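Local coordinates for protein of unknown function with a Fic domain (Bacteroides thetaiotaomicron VPI-5482, PDB 3CUC), which is of unknown function but belongs to the Fic/DOC family, whose mostly helical fold is built around the Fic signature motif, at residues F36-E44 against G200-N208; V179-R188 against A248-V259. All coordinates share one frame; numbering follows the deposited sequence.

Contacts 1 and 2 meet along two consecutive helices, 178-192 and 199-213, which flank the loop that holds the first half of the Fic signature motif. Contact 1 sets the second of these helices, whose first turns carry the second half, against helix 22-42; contact 2 covers the first with the chain entering helix 256-277. Their centres are about 17 Å apart, yet they touch directly: His186 CD2 of contact 2 lies 3.6 Å from Ala203 CB and 3.7 Å from Val207 CG2 of contact 1. A polar bridge also joins them, because the hydroxyl of Tyr229, on helix 226-240, is hydrogen-bonded to both Arg204 NH1 and His186 NE2.

Contact 1: F36-E44 against G200-N208; sequences FNYNSNHLE and GRIARLLVN
A bend at chi3 (-69°) turns the Arg204 guanidinium toward Ser40 and Glu44, while a bend at chi2 (-62°) brings the Glu44 carboxylate to meet it. Glu44 OE2 takes Arg204 NH2 at 2.9 Å through its anti lone pair, in a nearly straight salt bridge with the two flat groups only 9° from coplanar. Arg204 NE gives a second good bond, also in the guanidinium plane, to Ser40 OG at 3.0 Å; NH2 adds a weak one to Ser40 O. Leu43 CD1 lies over one guanidinium face, 3.6 Å from CZ, and Gly200 O over the other. With NH1 held by Tyr229 OH, the group is fixed in rotation by bonds around its rim and contacts on both faces. Arg201, running beside Ser40 and Asn41, sends its own NH1 to a salt bridge with Glu73. Farther along, Asn208 ND2 sits over a face of the Phe36 ring, 3.3 Å from CE1, while its OD1 accepts from Ile219 N; Leu205 CD2 packs at the ring edge, 3.7 Å from CE2. Ser40 and Glu44 fit the (S/T)xxxE(G/N) inhibitory motif of Fic proteins, and Arg204 is the final arginine of HxFx(D/E)GNGRxxR; this pairing is consistent with the inhibited state of relatives in which the motif's glutamate holds that arginine.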
# COMPACT_ATOMS: atom_id res chain seq x y z
N PHE A 36 2.58 -10.13 -0.77
CA PHE A 36 1.88 -8.87 -0.56
C PHE A 36 0.48 -9.14 0.00
O PHE A 36 0.11 -8.57 1.03
CB PHE A 36 1.79 -8.06 -1.85
CG PHE A 36 1.10 -6.74 -1.68
CD1 PHE A 36 1.48 -5.86 -0.67
CD2 PHE A 36 0.05 -6.38 -2.51
CE1 PHE A 36 0.84 -4.64 -0.50
CE2 PHE A 36 -0.60 -5.15 -2.35
CZ PHE A 36 -0.21 -4.29 -1.33
N ASN A 37 -0.28 -10.00 -0.67
CA ASN A 37 -1.63 -10.34 -0.22
C ASN A 37 -1.61 -10.88 1.21
O ASN A 37 -2.40 -10.45 2.06
CB ASN A 37 -2.30 -11.33 -1.17
CG ASN A 37 -2.82 -10.68 -2.45
OD1 ASN A 37 -3.60 -9.73 -2.39
ND2 ASN A 37 -2.40 -11.20 -3.60
N TYR A 38 -0.69 -11.80 1.48
CA TYR A 38 -0.60 -12.38 2.80
C TYR A 38 -0.31 -11.31 3.83
O TYR A 38 -1.08 -11.12 4.77
CB TYR A 38 0.48 -13.46 2.87
CG TYR A 38 0.69 -13.98 4.27
CD1 TYR A 38 -0.11 -14.99 4.79
CD2 TYR A 38 1.67 -13.43 5.10
CE1 TYR A 38 0.08 -15.46 6.09
CE2 TYR A 38 1.86 -13.88 6.39
CZ TYR A 38 1.07 -14.90 6.88
OH TYR A 38 1.27 -15.34 8.17
N ASN A 39 0.79 -10.60 3.65
CA ASN A 39 1.25 -9.65 4.65
C ASN A 39 0.33 -8.46 4.85
O ASN A 39 0.04 -8.08 5.99
CB ASN A 39 2.67 -9.17 4.32
CG ASN A 39 3.72 -10.22 4.64
OD1 ASN A 39 4.07 -10.42 5.81
ND2 ASN A 39 4.27 -10.86 3.61
N SER A 40 -0.15 -7.86 3.76
CA SER A 40 -0.96 -6.65 3.88
C SER A 40 -2.25 -6.96 4.64
O SER A 40 -2.71 -6.15 5.43
CB SER A 40 -1.25 -6.04 2.49
OG SER A 40 -1.91 -4.79 2.58
N ASN A 41 -2.81 -8.15 4.42
CA ASN A 41 -4.00 -8.58 5.16
C ASN A 41 -3.68 -9.07 6.57
O ASN A 41 -4.46 -8.87 7.50
CB ASN A 41 -4.75 -9.67 4.39
CG ASN A 41 -5.48 -9.13 3.18
OD1 ASN A 41 -5.00 -9.26 2.05
ND2 ASN A 41 -6.64 -8.52 3.40
N HIS A 42 -2.53 -9.71 6.75
CA HIS A 42 -2.14 -10.19 8.07
C HIS A 42 -1.91 -9.02 9.03
O HIS A 42 -2.24 -9.12 10.20
CB HIS A 42 -0.89 -11.06 7.99
CG HIS A 42 -0.92 -12.23 8.93
ND1 HIS A 42 -1.52 -13.42 8.60
CD2 HIS A 42 -0.44 -12.38 10.18
CE1 HIS A 42 -1.41 -14.26 9.60
NE2 HIS A 42 -0.75 -13.66 10.58
N LEU A 43 -1.36 -7.92 8.51
CA LEU A 43 -1.18 -6.69 9.30
C LEU A 43 -2.49 -6.21 9.95
O LEU A 43 -2.47 -5.59 11.01
CB LEU A 43 -0.59 -5.56 8.42
CG LEU A 43 0.92 -5.55 8.15
CD1 LEU A 43 1.23 -4.74 6.90
CD2 LEU A 43 1.69 -5.00 9.35
N GLU A 44 -3.62 -6.49 9.32
CA GLU A 44 -4.92 -6.04 9.81
C GLU A 44 -5.70 -7.16 10.50
O GLU A 44 -6.91 -7.05 10.71
CB GLU A 44 -5.75 -5.46 8.65
CG GLU A 44 -5.04 -4.39 7.81
CD GLU A 44 -4.64 -3.15 8.61
OE1 GLU A 44 -5.30 -2.86 9.62
OE2 GLU A 44 -3.67 -2.45 8.22
N GLY A 200 -5.64 0.77 6.10
CA GLY A 200 -4.28 0.25 6.09
C GLY A 200 -3.96 -0.37 4.74
O GLY A 200 -2.92 -0.09 4.15
N ARG A 201 -4.87 -1.19 4.24
CA ARG A 201 -4.67 -1.88 2.98
C ARG A 201 -4.71 -0.95 1.78
O ARG A 201 -4.00 -1.19 0.80
CB ARG A 201 -5.71 -2.99 2.81
CG ARG A 201 -5.40 -4.22 3.64
CD ARG A 201 -6.60 -5.11 3.76
NE ARG A 201 -7.48 -4.68 4.83
CZ ARG A 201 -8.69 -5.19 5.06
NH1 ARG A 201 -9.16 -6.16 4.29
NH2 ARG A 201 -9.42 -4.72 6.06
N ILE A 202 -5.53 0.09 1.85
CA ILE A 202 -5.60 1.08 0.78
C ILE A 202 -4.28 1.84 0.73
O ILE A 202 -3.70 1.99 -0.34
CB ILE A 202 -6.76 2.09 0.96
CG1 ILE A 202 -8.12 1.37 0.89
CG2 ILE A 202 -6.69 3.18 -0.11
CD1 ILE A 202 -8.48 0.88 -0.50
N ALA A 203 -3.81 2.31 1.89
CA ALA A 203 -2.52 3.01 1.96
C ALA A 203 -1.43 2.21 1.25
O ALA A 203 -0.74 2.73 0.38
CB ALA A 203 -2.13 3.26 3.41
N ARG A 204 -1.31 0.93 1.61
CA ARG A 204 -0.24 0.10 1.08
C ARG A 204 -0.45 -0.21 -0.39
O ARG A 204 0.52 -0.35 -1.14
CB ARG A 204 -0.10 -1.18 1.91
CG ARG A 204 0.52 -0.92 3.28
CD ARG A 204 0.77 -2.21 4.04
NE ARG A 204 -0.49 -2.84 4.44
CZ ARG A 204 -1.22 -2.50 5.50
NH1 ARG A 204 -0.84 -1.52 6.32
NH2 ARG A 204 -2.35 -3.14 5.75
N LEU A 205 -1.71 -0.32 -0.80
CA LEU A 205 -2.04 -0.46 -2.22
C LEU A 205 -1.64 0.79 -3.00
O LEU A 205 -1.14 0.69 -4.11
CB LEU A 205 -3.53 -0.77 -2.41
CG LEU A 205 -3.93 -2.24 -2.22
CD1 LEU A 205 -5.44 -2.37 -2.05
CD2 LEU A 205 -3.45 -3.09 -3.39
N LEU A 206 -1.87 1.96 -2.41
CA LEU A 206 -1.54 3.23 -3.06
C LEU A 206 -0.02 3.38 -3.22
O LEU A 206 0.44 3.95 -4.21
CB LEU A 206 -2.13 4.42 -2.30
CG LEU A 206 -3.66 4.58 -2.35
CD1 LEU A 206 -4.12 5.62 -1.35
CD2 LEU A 206 -4.14 4.93 -3.76
N VAL A 207 0.75 2.88 -2.26
CA VAL A 207 2.21 2.90 -2.39
C VAL A 207 2.60 2.14 -3.63
O VAL A 207 3.32 2.66 -4.49
CB VAL A 207 2.92 2.26 -1.19
CG1 VAL A 207 4.38 1.97 -1.52
CG2 VAL A 207 2.81 3.14 0.04
N ASN A 208 2.11 0.92 -3.74
CA ASN A 208 2.47 0.07 -4.86
C ASN A 208 1.88 0.54 -6.19
O ASN A 208 2.42 0.23 -7.25
CB ASN A 208 2.12 -1.39 -4.57
CG ASN A 208 3.07 -2.02 -3.56
OD1 ASN A 208 4.23 -1.63 -3.45
ND2 ASN A 208 2.58 -3.00 -2.82

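Contact 2: V179-R188 against A248-V259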
# COMPACT_ATOMS: atom_id res chain seq x y z
N VAL A 179 9.53 7.01 -4.60
CA VAL A 179 9.52 6.52 -3.21
C VAL A 179 9.00 7.61 -2.28
O VAL A 179 8.17 7.34 -1.40
CB VAL A 179 10.92 6.06 -2.74
CG1 VAL A 179 10.88 5.55 -1.30
CG2 VAL A 179 11.45 4.98 -3.66
N GLU A 180 9.47 8.84 -2.49
CA GLU A 180 9.02 9.99 -1.71
C GLU A 180 7.52 10.23 -1.90
O GLU A 180 6.79 10.36 -0.92
CB GLU A 180 9.79 11.25 -2.12
CG GLU A 180 11.25 11.27 -1.69
CD GLU A 180 12.06 12.36 -2.38
OE1 GLU A 180 11.58 12.94 -3.38
OE2 GLU A 180 13.18 12.63 -1.91
N LEU A 181 7.09 10.30 -3.15
CA LEU A 181 5.69 10.57 -3.47
C LEU A 181 4.80 9.48 -2.90
O LEU A 181 3.72 9.76 -2.36
CB LEU A 181 5.49 10.70 -4.99
CG LEU A 181 4.06 10.98 -5.49
CD1 LEU A 181 3.47 12.21 -4.82
CD2 LEU A 181 4.02 11.13 -7.00
N ALA A 182 5.26 8.23 -3.01
CA ALA A 182 4.53 7.08 -2.47
C ALA A 182 4.44 7.18 -0.95
O ALA A 182 3.37 6.99 -0.38
CB ALA A 182 5.20 5.78 -2.88
N ALA A 183 5.56 7.51 -0.31
CA ALA A 183 5.59 7.62 1.15
C ALA A 183 4.63 8.70 1.64
O ALA A 183 3.88 8.48 2.59
CB ALA A 183 6.99 7.92 1.64
N LEU A 184 4.64 9.84 0.97
CA LEU A 184 3.81 10.98 1.38
C LEU A 184 2.34 10.75 1.08
O LEU A 184 1.48 11.15 1.87
CB LEU A 184 4.31 12.27 0.73
CG LEU A 184 4.04 13.60 1.44
CD1 LEU A 184 4.31 13.52 2.95
CD2 LEU A 184 4.90 14.68 0.82
N LEU A 185 2.04 10.09 -0.04
CA LEU A 185 0.66 9.68 -0.36
C LEU A 185 0.10 8.73 0.71
O LEU A 185 -1.03 8.90 1.16
CB LEU A 185 0.59 9.02 -1.74
CG LEU A 185 -0.79 8.51 -2.20
CD1 LEU A 185 -1.84 9.62 -2.14
CD2 LEU A 185 -0.72 7.93 -3.60
N HIS A 186 0.90 7.74 1.08
CA HIS A 186 0.53 6.79 2.13
C HIS A 186 0.25 7.52 3.43
O HIS A 186 -0.79 7.32 4.07
CB HIS A 186 1.68 5.79 2.33
CG HIS A 186 1.45 4.80 3.43
ND1 HIS A 186 1.23 5.17 4.74
CD2 HIS A 186 1.45 3.45 3.42
CE1 HIS A 186 1.08 4.09 5.48
NE2 HIS A 186 1.21 3.03 4.71
N TYR A 187 1.18 8.39 3.82
CA TYR A 187 1.09 9.06 5.11
C TYR A 187 -0.12 9.96 5.22
O TYR A 187 -0.90 9.85 6.16
CB TYR A 187 2.35 9.87 5.41
CG TYR A 187 2.33 10.41 6.81
CD1 TYR A 187 2.65 9.60 7.89
CD2 TYR A 187 1.94 11.73 7.06
CE1 TYR A 187 2.61 10.09 9.19
CE2 TYR A 187 1.89 12.22 8.35
CZ TYR A 187 2.23 11.40 9.41
OH TYR A 187 2.19 11.90 10.70
N ARG A 188 -0.27 10.86 4.25
CA ARG A 188 -1.41 11.78 4.24
C ARG A 188 -2.73 11.03 4.20
O ARG A 188 -3.65 11.35 4.96
CB ARG A 188 -1.30 12.74 3.06
CG ARG A 188 -0.16 13.72 3.22
CD ARG A 188 -0.09 14.70 2.07
NE ARG A 188 0.73 15.86 2.40
CZ ARG A 188 0.81 16.97 1.67
NH1 ARG A 188 0.10 17.10 0.55
NH2 ARG A 188 1.59 17.96 2.06
N ALA A 248 -2.83 15.69 7.17
CA ALA A 248 -3.19 15.91 5.77
C ALA A 248 -2.19 16.81 5.02
O ALA A 248 -2.03 16.68 3.81
CB ALA A 248 -4.60 16.49 5.66
N ASN A 249 -1.52 17.69 5.76
CA ASN A 249 -0.54 18.62 5.17
C ASN A 249 0.91 18.31 5.55
O ASN A 249 1.78 19.18 5.41
CB ASN A 249 -0.90 20.04 5.57
CG ASN A 249 -2.31 20.43 5.17
OD1 ASN A 249 -2.57 20.73 4.01
ND2 ASN A 249 -3.22 20.41 6.13
N ALA A 250 1.17 17.09 6.02
CA ALA A 250 2.51 16.69 6.43
C ALA A 250 3.49 16.85 5.26
O ALA A 250 3.21 16.42 4.15
CB ALA A 250 2.51 15.25 6.92
N THR A 251 4.63 17.48 5.53
CA THR A 251 5.64 17.73 4.50
C THR A 251 6.57 16.54 4.38
O THR A 251 6.59 15.66 5.24
CB THR A 251 6.50 18.97 4.83
OG1 THR A 251 7.36 18.67 5.93
CG2 THR A 251 5.61 20.16 5.16
N LEU A 252 7.37 16.53 3.32
CA LEU A 252 8.32 15.44 3.09
C LEU A 252 9.31 15.33 4.25
O LEU A 252 9.61 14.23 4.72
CB LEU A 252 9.05 15.64 1.76
CG LEU A 252 9.84 14.45 1.21
CD1 LEU A 252 8.94 13.25 1.01
CD2 LEU A 252 10.53 14.82 -0.09
N ASN A 253 9.80 16.47 4.73
CA ASN A 253 10.79 16.50 5.80
C ASN A 253 10.23 16.02 7.14
O ASN A 253 10.97 15.52 7.98
CB ASN A 253 11.39 17.90 5.95
CG ASN A 253 12.27 18.29 4.76
OD1 ASN A 253 13.04 19.26 4.83
ND2 ASN A 253 12.17 17.55 3.67
N ASP A 254 8.92 16.18 7.33
CA ASP A 254 8.24 15.64 8.51
C ASP A 254 8.27 14.10 8.52
O ASP A 254 8.45 13.50 9.59
CB ASP A 254 6.78 16.11 8.57
CG ASP A 254 6.64 17.60 8.83
OD1 ASP A 254 7.58 18.20 9.40
OD2 ASP A 254 5.59 18.17 8.48
N ILE A 255 8.10 13.49 7.35
CA ILE A 255 7.94 12.03 7.26
C ILE A 255 9.21 11.28 6.82
O ILE A 255 9.13 10.13 6.36
CB ILE A 255 6.74 11.63 6.34
CG1 ILE A 255 7.03 11.90 4.85
CG2 ILE A 255 5.48 12.35 6.77
CD1 ILE A 255 6.23 11.01 3.90
N LEU A 256 10.36 11.91 6.99
CA LEU A 256 11.64 11.35 6.53
C LEU A 256 11.93 9.93 7.05
O LEU A 256 12.41 9.09 6.28
CB LEU A 256 12.77 12.31 6.88
CG LEU A 256 14.09 12.17 6.12
CD1 LEU A 256 14.62 13.54 5.70
CD2 LEU A 256 15.12 11.41 6.96
N PRO A 257 11.64 9.63 8.33
CA PRO A 257 11.86 8.25 8.80
C PRO A 257 11.03 7.20 8.03
O PRO A 257 11.49 6.07 7.83
CB PRO A 257 11.46 8.29 10.28
CG PRO A 257 11.41 9.73 10.65
CD PRO A 257 11.12 10.50 9.41
N PHE A 258 9.82 7.57 7.61
CA PHE A 258 8.96 6.67 6.84
C PHE A 258 9.40 6.59 5.39
O PHE A 258 9.23 5.55 4.75
CB PHE A 258 7.49 7.11 6.93
CG PHE A 258 6.53 6.18 6.21
CD1 PHE A 258 6.43 4.85 6.58
CD2 PHE A 258 5.73 6.65 5.18
CE1 PHE A 258 5.56 3.99 5.92
CE2 PHE A 258 4.85 5.80 4.52
CZ PHE A 258 4.77 4.47 4.89
N VAL A 259 9.96 7.68 4.85
CA VAL A 259 10.54 7.64 3.51
C VAL A 259 11.69 6.63 3.51
O VAL A 259 11.79 5.80 2.61
CB VAL A 259 11.04 9.02 3.02
CG1 VAL A 259 11.59 8.92 1.61
CG2 VAL A 259 9.93 10.06 3.08
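Phe258 points its CZ edge at the centre of one face of the His186 ring in an edge-to-face pair, centroids 4.7 Å apart and planes at 54°, while Ala183 O lies in the plane at the edge of the phenyl ring. On the neighbouring residue, Ile255 CG2 covers a face of the Tyr187 ring in a CH-pi contact, 3.8 Å from the centroid, and Ala250 CB rests 3.4 Å from Tyr187 CE2. These groups join two parts of the Fic fold: helix 178-192, which leads into the signature loop, and the linker after helix 244-248 together with the first turn of helix 256-277. The polar ends of both rings on helix 178-192 are held elsewhere, His186 NE2 by Tyr229 and Tyr187 OH by Asp237.

Earlier on helix 178-192 the packing is mostly aliphatic. Ile255 CD1 reaches both Leu184 CD1 and Ala183 CB, the latter 3.9 Å away; Val259 CG2 meets the same Ala183 methyl. Leu252 crosses Glu180 at about a right angle, with CD2 3.7 Å from Glu180 CD, while Glu180 OE1 accepts from Thr177 N. Thr251 and Asp254 tie the turn together reciprocally: Thr251 OG1 accepts from Asp254 N in an ST motif, and Asp254 OD2 accepts from Thr251 N.

Beside Ala248, Arg188 stretches out from CG to NE, its guanidinium also making a cation-pi contact with Trp166. Ala248 O lies over a face of that group, whereas Ala250 O, near its plane, is gripped side-on by two nitrogens, Arg188 NE and NH2, each at 3.1 Å.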